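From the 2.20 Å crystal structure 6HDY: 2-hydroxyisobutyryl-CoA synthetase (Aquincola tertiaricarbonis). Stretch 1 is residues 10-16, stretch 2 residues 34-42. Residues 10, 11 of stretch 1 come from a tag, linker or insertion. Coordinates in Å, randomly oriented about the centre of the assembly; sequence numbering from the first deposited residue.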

ATOM      1  N   SER A  10      30.034  14.732  23.152  1.00 81.32           N
ATOM      2  CA  SER A  10      28.615  14.551  23.471  1.00 77.57           C
ATOM      3  C   SER A  10      28.258  13.120  23.894  1.00 79.88           C
ATOM      4  O   SER A  10      27.413  12.950  24.778  1.00 77.85           O
ATOM      5  CB  SER A  10      27.725  14.998  22.311  1.00 78.28           C
ATOM      6  OG  SER A  10      27.798  14.144  21.177  1.00 84.91           O
ATOM      7  N   GLY A  11      28.876  12.123  23.239  1.00 76.73           N
ATOM      8  CA  GLY A  11      28.627  10.700  23.471  1.00 75.59           C
ATOM      9  C   GLY A  11      27.322  10.220  22.851  1.00 73.76           C
ATOM     10  O   GLY A  11      26.843   9.127  23.167  1.00 73.75           O
ATOM     11  N   MET A  12      26.736  11.050  21.966  1.00 64.40           N
ATOM     12  CA  MET A  12      25.486  10.775  21.262  1.00 60.10           C
ATOM     13  C   MET A  12      25.671   9.604  20.297  1.00 63.17           C
ATOM     14  O   MET A  12      26.585   9.624  19.463  1.00 64.00           O
ATOM     15  CB  MET A  12      25.000  12.028  20.532  1.00 59.97           C
ATOM     16  CG  MET A  12      24.527  13.102  21.476  1.00 62.52           C
ATOM     17  SD  MET A  12      24.268  14.699  20.687  1.00 64.34           S
ATOM     18  CE  MET A  12      22.623  14.495  20.073  1.00 57.34           C
ATOM     19  N   GLU A  13      24.839   8.555  20.469  1.00 56.94           N
ATOM     20  CA  GLU A  13      24.906   7.318  19.691  1.00 55.93           C
ATOM     21  C   GLU A  13      24.719   7.601  18.221  1.00 58.14           C
ATOM     22  O   GLU A  13      23.746   8.238  17.844  1.00 54.99           O
ATOM     23  CB  GLU A  13      23.860   6.286  20.159  1.00 55.56           C
ATOM     24  CG  GLU A  13      23.890   5.916  21.635  1.00 59.86           C
ATOM     25  CD  GLU A  13      23.026   6.760  22.555  1.00 70.31           C
ATOM     26  OE1 GLU A  13      22.724   7.923  22.202  1.00 52.13           O
ATOM     27  OE2 GLU A  13      22.670   6.260  23.646  1.00 63.41           O
ATOM     28  N   GLU A  14      25.695   7.170  17.403  1.00 57.73           N
ATOM     29  CA  GLU A  14      25.741   7.280  15.944  1.00 57.24           C
ATOM     30  C   GLU A  14      25.439   8.693  15.433  1.00 59.40           C
ATOM     31  O   GLU A  14      24.734   8.859  14.428  1.00 56.72           O
ATOM     32  CB  GLU A  14      24.831   6.212  15.310  1.00 56.75           C
ATOM     33  CG  GLU A  14      25.198   4.848  15.862  1.00 66.40           C
ATOM     34  CD  GLU A  14      24.529   3.671  15.211  1.00 69.53           C
ATOM     35  OE1 GLU A  14      24.911   3.340  14.065  1.00 66.81           O
ATOM     36  OE2 GLU A  14      23.701   3.019  15.886  1.00 57.92           O
ATOM     37  N   TRP A  15      26.007   9.706  16.131  1.00 55.87           N
ATOM     38  CA  TRP A  15      25.837  11.116  15.803  1.00 55.17           C
ATOM     39  C   TRP A  15      26.772  11.502  14.675  1.00 58.19           C
ATOM     40  O   TRP A  15      27.951  11.739  14.899  1.00 61.11           O
ATOM     41  CB  TRP A  15      26.043  11.992  17.047  1.00 55.71           C
ATOM     42  CG  TRP A  15      25.646  13.432  16.881  1.00 55.79           C
ATOM     43  CD1 TRP A  15      26.460  14.522  16.991  1.00 60.58           C
ATOM     44  CD2 TRP A  15      24.327  13.939  16.627  1.00 52.53           C
ATOM     45  NE1 TRP A  15      25.735  15.678  16.799  1.00 58.50           N
ATOM     46  CE2 TRP A  15      24.422  15.350  16.582  1.00 56.54           C
ATOM     47  CE3 TRP A  15      23.070  13.339  16.430  1.00 50.83           C
ATOM     48  CZ2 TRP A  15      23.308  16.167  16.355  1.00 53.60           C
ATOM     49  CZ3 TRP A  15      21.975  14.148  16.178  1.00 49.74           C
ATOM     50  CH2 TRP A  15      22.095  15.545  16.151  1.00 50.72           C
ATOM     51  N   ASN A  16      26.249  11.529  13.447  1.00 53.19           N
ATOM     52  CA  ASN A  16      27.031  11.855  12.260  1.00 54.89           C
ATOM     53  C   ASN A  16      26.135  12.392  11.153  1.00 55.03           C
ATOM     54  O   ASN A  16      24.980  11.966  11.025  1.00 49.91           O
ATOM     55  CB  ASN A  16      27.762  10.583  11.759  1.00 61.57           C
ATOM     56  CG  ASN A  16      28.931  10.801  10.824  1.00109.68           C
ATOM     57  OD1 ASN A  16      29.722  11.746  10.964  1.00113.26           O
ATOM     58  ND2 ASN A  16      29.119   9.864   9.897  1.00106.24           N
TER
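Stretch 2 34-42: WFPRRETMP

A carboxylate that meets the free amide groups at the start of a helix is a familiar way in which an irregular segment is fastened to a helical one, and this pair of stretches is a compact example. Stretch 1 has no regular helix or strand; its main feature is a type II beta turn from Met12 to Trp15, with Glu13 and Glu14 at the corner positions. The turn is closed by a weak backbone hydrogen bond, Trp15 N to Met12 O, at 3.4 Å. Stretch 2 enters as a loop, takes up a short helix from Pro36 to Thr40, and leaves helical geometry at Met41. Phe35 holds the N-cap position of that helix, and the backbone bonds Glu39 N to Phe35 O (3.1 Å) and Met41 N to Arg37 O (2.8 Å) mark its helical spacing. The chains come closest, CA to CA, at Met12 and Arg38 (5.2 Å); Glu13 CA finds its nearest partner in Phe35 CA, at 6.5 Å. Stretch 1 therefore runs against the direction of stretch 2 in this pairing: a later residue of one meets an earlier residue of the other. With so short a helix facing a turn, the contact is best described by this register. Together the two stretches bury 514 Å² of surface.

The principle itself is embodied in Glu13, whose CA-to-CB bond points toward stretch 2. Amides in the first turn of a helix have no preceding helical turn to supply carbonyl partners, and the two carboxylate oxygens of Glu13 fill that role for two successive residues: OE2 accepts from Arg37 N at 2.8 Å, and OE1 from Arg38 N at 3.0 Å. Glu13 OE2 also lies 3.2 Å from Pro36 N, but proline has no amide hydrogen to offer. The same side chain packs against Phe35, with Glu13 CB 3.4 Å from Phe35 CD1.

The two arginines return the attachment to the backbone of stretch 1. Arg37 NE donates to Ser10 O at 2.8 Å, the oxygen lying near the guanidinium plane; Ser10 and Gly11 derive from an expression tag, so this bond belongs to the crystallized construct. Arg38 starts sideways from its CA, but its end comes nearer, and Arg38 NH1 donates to Glu13 O at 3.0 Å with a nearly straight angle of 169°. Glu13 is thus held at both its carboxylate and its carbonyl. Beyond it, Trp15 CZ3 lies over one face of the Arg38 guanidinium, 3.7 Å from Arg38 NH2, while that nitrogen sits at the edge of the indole.

Apolar packing completes the contact. Met12 CB rests 3.7 Å from Arg38 CG, on the aliphatic part of the arginine, and Met12 CG approaches Met41 SD at 3.7 Å. The buried methionines thus meet where the helix ends, while Glu13 holds its beginning.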

ATOM      1  N   TRP A  34      15.821   3.519  23.255  1.00 45.59           N
ATOM      2  CA  TRP A  34      16.539   2.970  22.113  1.00 45.41           C
ATOM      3  C   TRP A  34      17.939   3.574  22.163  1.00 49.92           C
ATOM      4  O   TRP A  34      18.923   2.835  22.083  1.00 50.60           O
ATOM      5  CB  TRP A  34      15.815   3.306  20.794  1.00 41.87           C
ATOM      6  CG  TRP A  34      16.506   2.800  19.555  1.00 43.00           C
ATOM      7  CD1 TRP A  34      17.542   3.392  18.896  1.00 46.39           C
ATOM      8  CD2 TRP A  34      16.128   1.661  18.766  1.00 42.55           C
ATOM      9  NE1 TRP A  34      17.873   2.661  17.775  1.00 45.52           N
ATOM     10  CE2 TRP A  34      17.016   1.597  17.668  1.00 45.97           C
ATOM     11  CE3 TRP A  34      15.103   0.701  18.863  1.00 43.32           C
ATOM     12  CZ2 TRP A  34      16.923   0.605  16.685  1.00 44.78           C
ATOM     13  CZ3 TRP A  34      15.032  -0.297  17.903  1.00 44.14           C
ATOM     14  CH2 TRP A  34      15.943  -0.345  16.837  1.00 44.84           C
ATOM     15  N   PHE A  35      18.024   4.913  22.339  1.00 45.69           N
ATOM     16  CA  PHE A  35      19.301   5.610  22.488  1.00 46.65           C
ATOM     17  C   PHE A  35      19.322   6.340  23.840  1.00 51.85           C
ATOM     18  O   PHE A  35      18.900   7.495  23.911  1.00 48.50           O
ATOM     19  CB  PHE A  35      19.596   6.550  21.310  1.00 46.83           C
ATOM     20  CG  PHE A  35      19.960   5.872  20.005  1.00 48.10           C
ATOM     21  CD1 PHE A  35      20.801   4.762  19.986  1.00 52.15           C
ATOM     22  CD2 PHE A  35      19.503   6.377  18.789  1.00 47.65           C
ATOM     23  CE1 PHE A  35      21.186   4.176  18.779  1.00 53.24           C
ATOM     24  CE2 PHE A  35      19.872   5.782  17.583  1.00 51.17           C
ATOM     25  CZ  PHE A  35      20.708   4.681  17.583  1.00 51.59           C
ATOM     26  N   PRO A  36      19.789   5.670  24.933  1.00 51.66           N
ATOM     27  CA  PRO A  36      19.796   6.327  26.252  1.00 53.13           C
ATOM     28  C   PRO A  36      20.412   7.729  26.287  1.00 56.70           C
ATOM     29  O   PRO A  36      19.793   8.624  26.862  1.00 55.26           O
ATOM     30  CB  PRO A  36      20.567   5.337  27.145  1.00 58.17           C
ATOM     31  CG  PRO A  36      20.353   3.996  26.484  1.00 61.70           C
ATOM     32  CD  PRO A  36      20.303   4.281  25.013  1.00 54.70           C
ATOM     33  N   ARG A  37      21.602   7.932  25.663  1.00 54.44           N
ATOM     34  CA  ARG A  37      22.281   9.234  25.668  1.00 55.02           C
ATOM     35  C   ARG A  37      21.493  10.307  24.971  1.00 56.58           C
ATOM     36  O   ARG A  37      21.074  11.239  25.646  1.00 55.95           O
ATOM     37  CB  ARG A  37      23.727   9.167  25.129  1.00 57.36           C
ATOM     38  CG  ARG A  37      24.497  10.502  25.188  1.00 63.81           C
ATOM     39  CD  ARG A  37      24.728  10.987  26.619  1.00 61.09           C
ATOM     40  NE  ARG A  37      25.431  12.271  26.680  1.00 64.86           N
ATOM     41  CZ  ARG A  37      25.421  13.080  27.740  1.00 81.12           C
ATOM     42  NH1 ARG A  37      26.102  14.222  27.718  1.00 61.47           N
ATOM     43  NH2 ARG A  37      24.713  12.765  28.819  1.00 67.82           N
ATOM     44  N   ARG A  38      21.247  10.164  23.643  1.00 52.80           N
ATOM     45  CA  ARG A  38      20.503  11.138  22.832  1.00 49.15           C
ATOM     46  C   ARG A  38      19.149  11.538  23.441  1.00 49.85           C
ATOM     47  O   ARG A  38      18.799  12.720  23.440  1.00 47.45           O
ATOM     48  CB  ARG A  38      20.324  10.624  21.401  1.00 46.76           C
ATOM     49  CG  ARG A  38      21.613  10.650  20.573  1.00 56.13           C
ATOM     50  CD  ARG A  38      21.495   9.911  19.237  1.00 50.38           C
ATOM     51  NE  ARG A  38      20.624  10.610  18.292  1.00 51.95           N
ATOM     52  CZ  ARG A  38      20.657  10.468  16.970  1.00 59.48           C
ATOM     53  NH1 ARG A  38      21.545   9.662  16.404  1.00 45.64           N
ATOM     54  NH2 ARG A  38      19.798  11.129  16.206  1.00 41.71           N
ATOM     55  N   GLU A  39      18.444  10.557  24.032  1.00 46.20           N
ATOM     56  CA  GLU A  39      17.107  10.688  24.607  1.00 44.61           C
ATOM     57  C   GLU A  39      17.033  11.277  26.029  1.00 51.85           C
ATOM     58  O   GLU A  39      16.046  11.947  26.345  1.00 50.49           O
ATOM     59  CB  GLU A  39      16.389   9.322  24.570  1.00 44.56           C
ATOM     60  CG  GLU A  39      16.179   8.758  23.163  1.00 37.56           C
ATOM     61  CD  GLU A  39      15.467   7.420  23.069  1.00 49.26           C
ATOM     62  OE1 GLU A  39      15.612   6.724  22.038  1.00 35.86           O
ATOM     63  OE2 GLU A  39      14.738   7.077  24.022  1.00 45.54           O
ATOM     64  N   THR A  40      18.029  10.984  26.892  1.00 50.44           N
ATOM     65  CA  THR A  40      18.008  11.411  28.279  1.00 52.15           C
ATOM     66  C   THR A  40      19.148  12.371  28.674  1.00 57.74           C
ATOM     67  O   THR A  40      19.182  12.743  29.831  1.00 58.04           O
ATOM     68  CB  THR A  40      17.954  10.197  29.255  1.00 61.91           C
ATOM     69  OG1 THR A  40      19.227   9.557  29.324  1.00 60.75           O
ATOM     70  CG2 THR A  40      16.877   9.190  28.905  1.00 58.20           C
ATOM     71  N   MET A  41      20.048  12.791  27.746  1.00 54.22           N
ATOM     72  CA  MET A  41      21.149  13.732  28.050  1.00 54.70           C
ATOM     73  C   MET A  41      20.665  15.120  28.513  1.00 59.48           C
ATOM     74  O   MET A  41      19.558  15.498  28.134  1.00 56.13           O
ATOM     75  CB  MET A  41      22.066  13.907  26.831  1.00 56.30           C
ATOM     76  CG  MET A  41      21.444  14.680  25.668  1.00 56.58           C
ATOM     77  SD  MET A  41      22.368  14.404  24.142  1.00 59.62           S
ATOM     78  CE  MET A  41      23.906  15.247  24.524  1.00 59.58           C
ATOM     79  N   PRO A  42      21.473  15.939  29.258  1.00 59.79           N
ATOM     80  CA  PRO A  42      21.000  17.295  29.612  1.00 59.53           C
ATOM     81  C   PRO A  42      20.660  18.089  28.340  1.00 61.50           C
ATOM     82  O   PRO A  42      21.439  18.066  27.395  1.00 59.84           O
ATOM     83  CB  PRO A  42      22.177  17.891  30.406  1.00 64.01           C
ATOM     84  CG  PRO A  42      22.939  16.721  30.894  1.00 69.85           C
ATOM     85  CD  PRO A  42      22.823  15.692  29.802  1.00 63.91           C
TER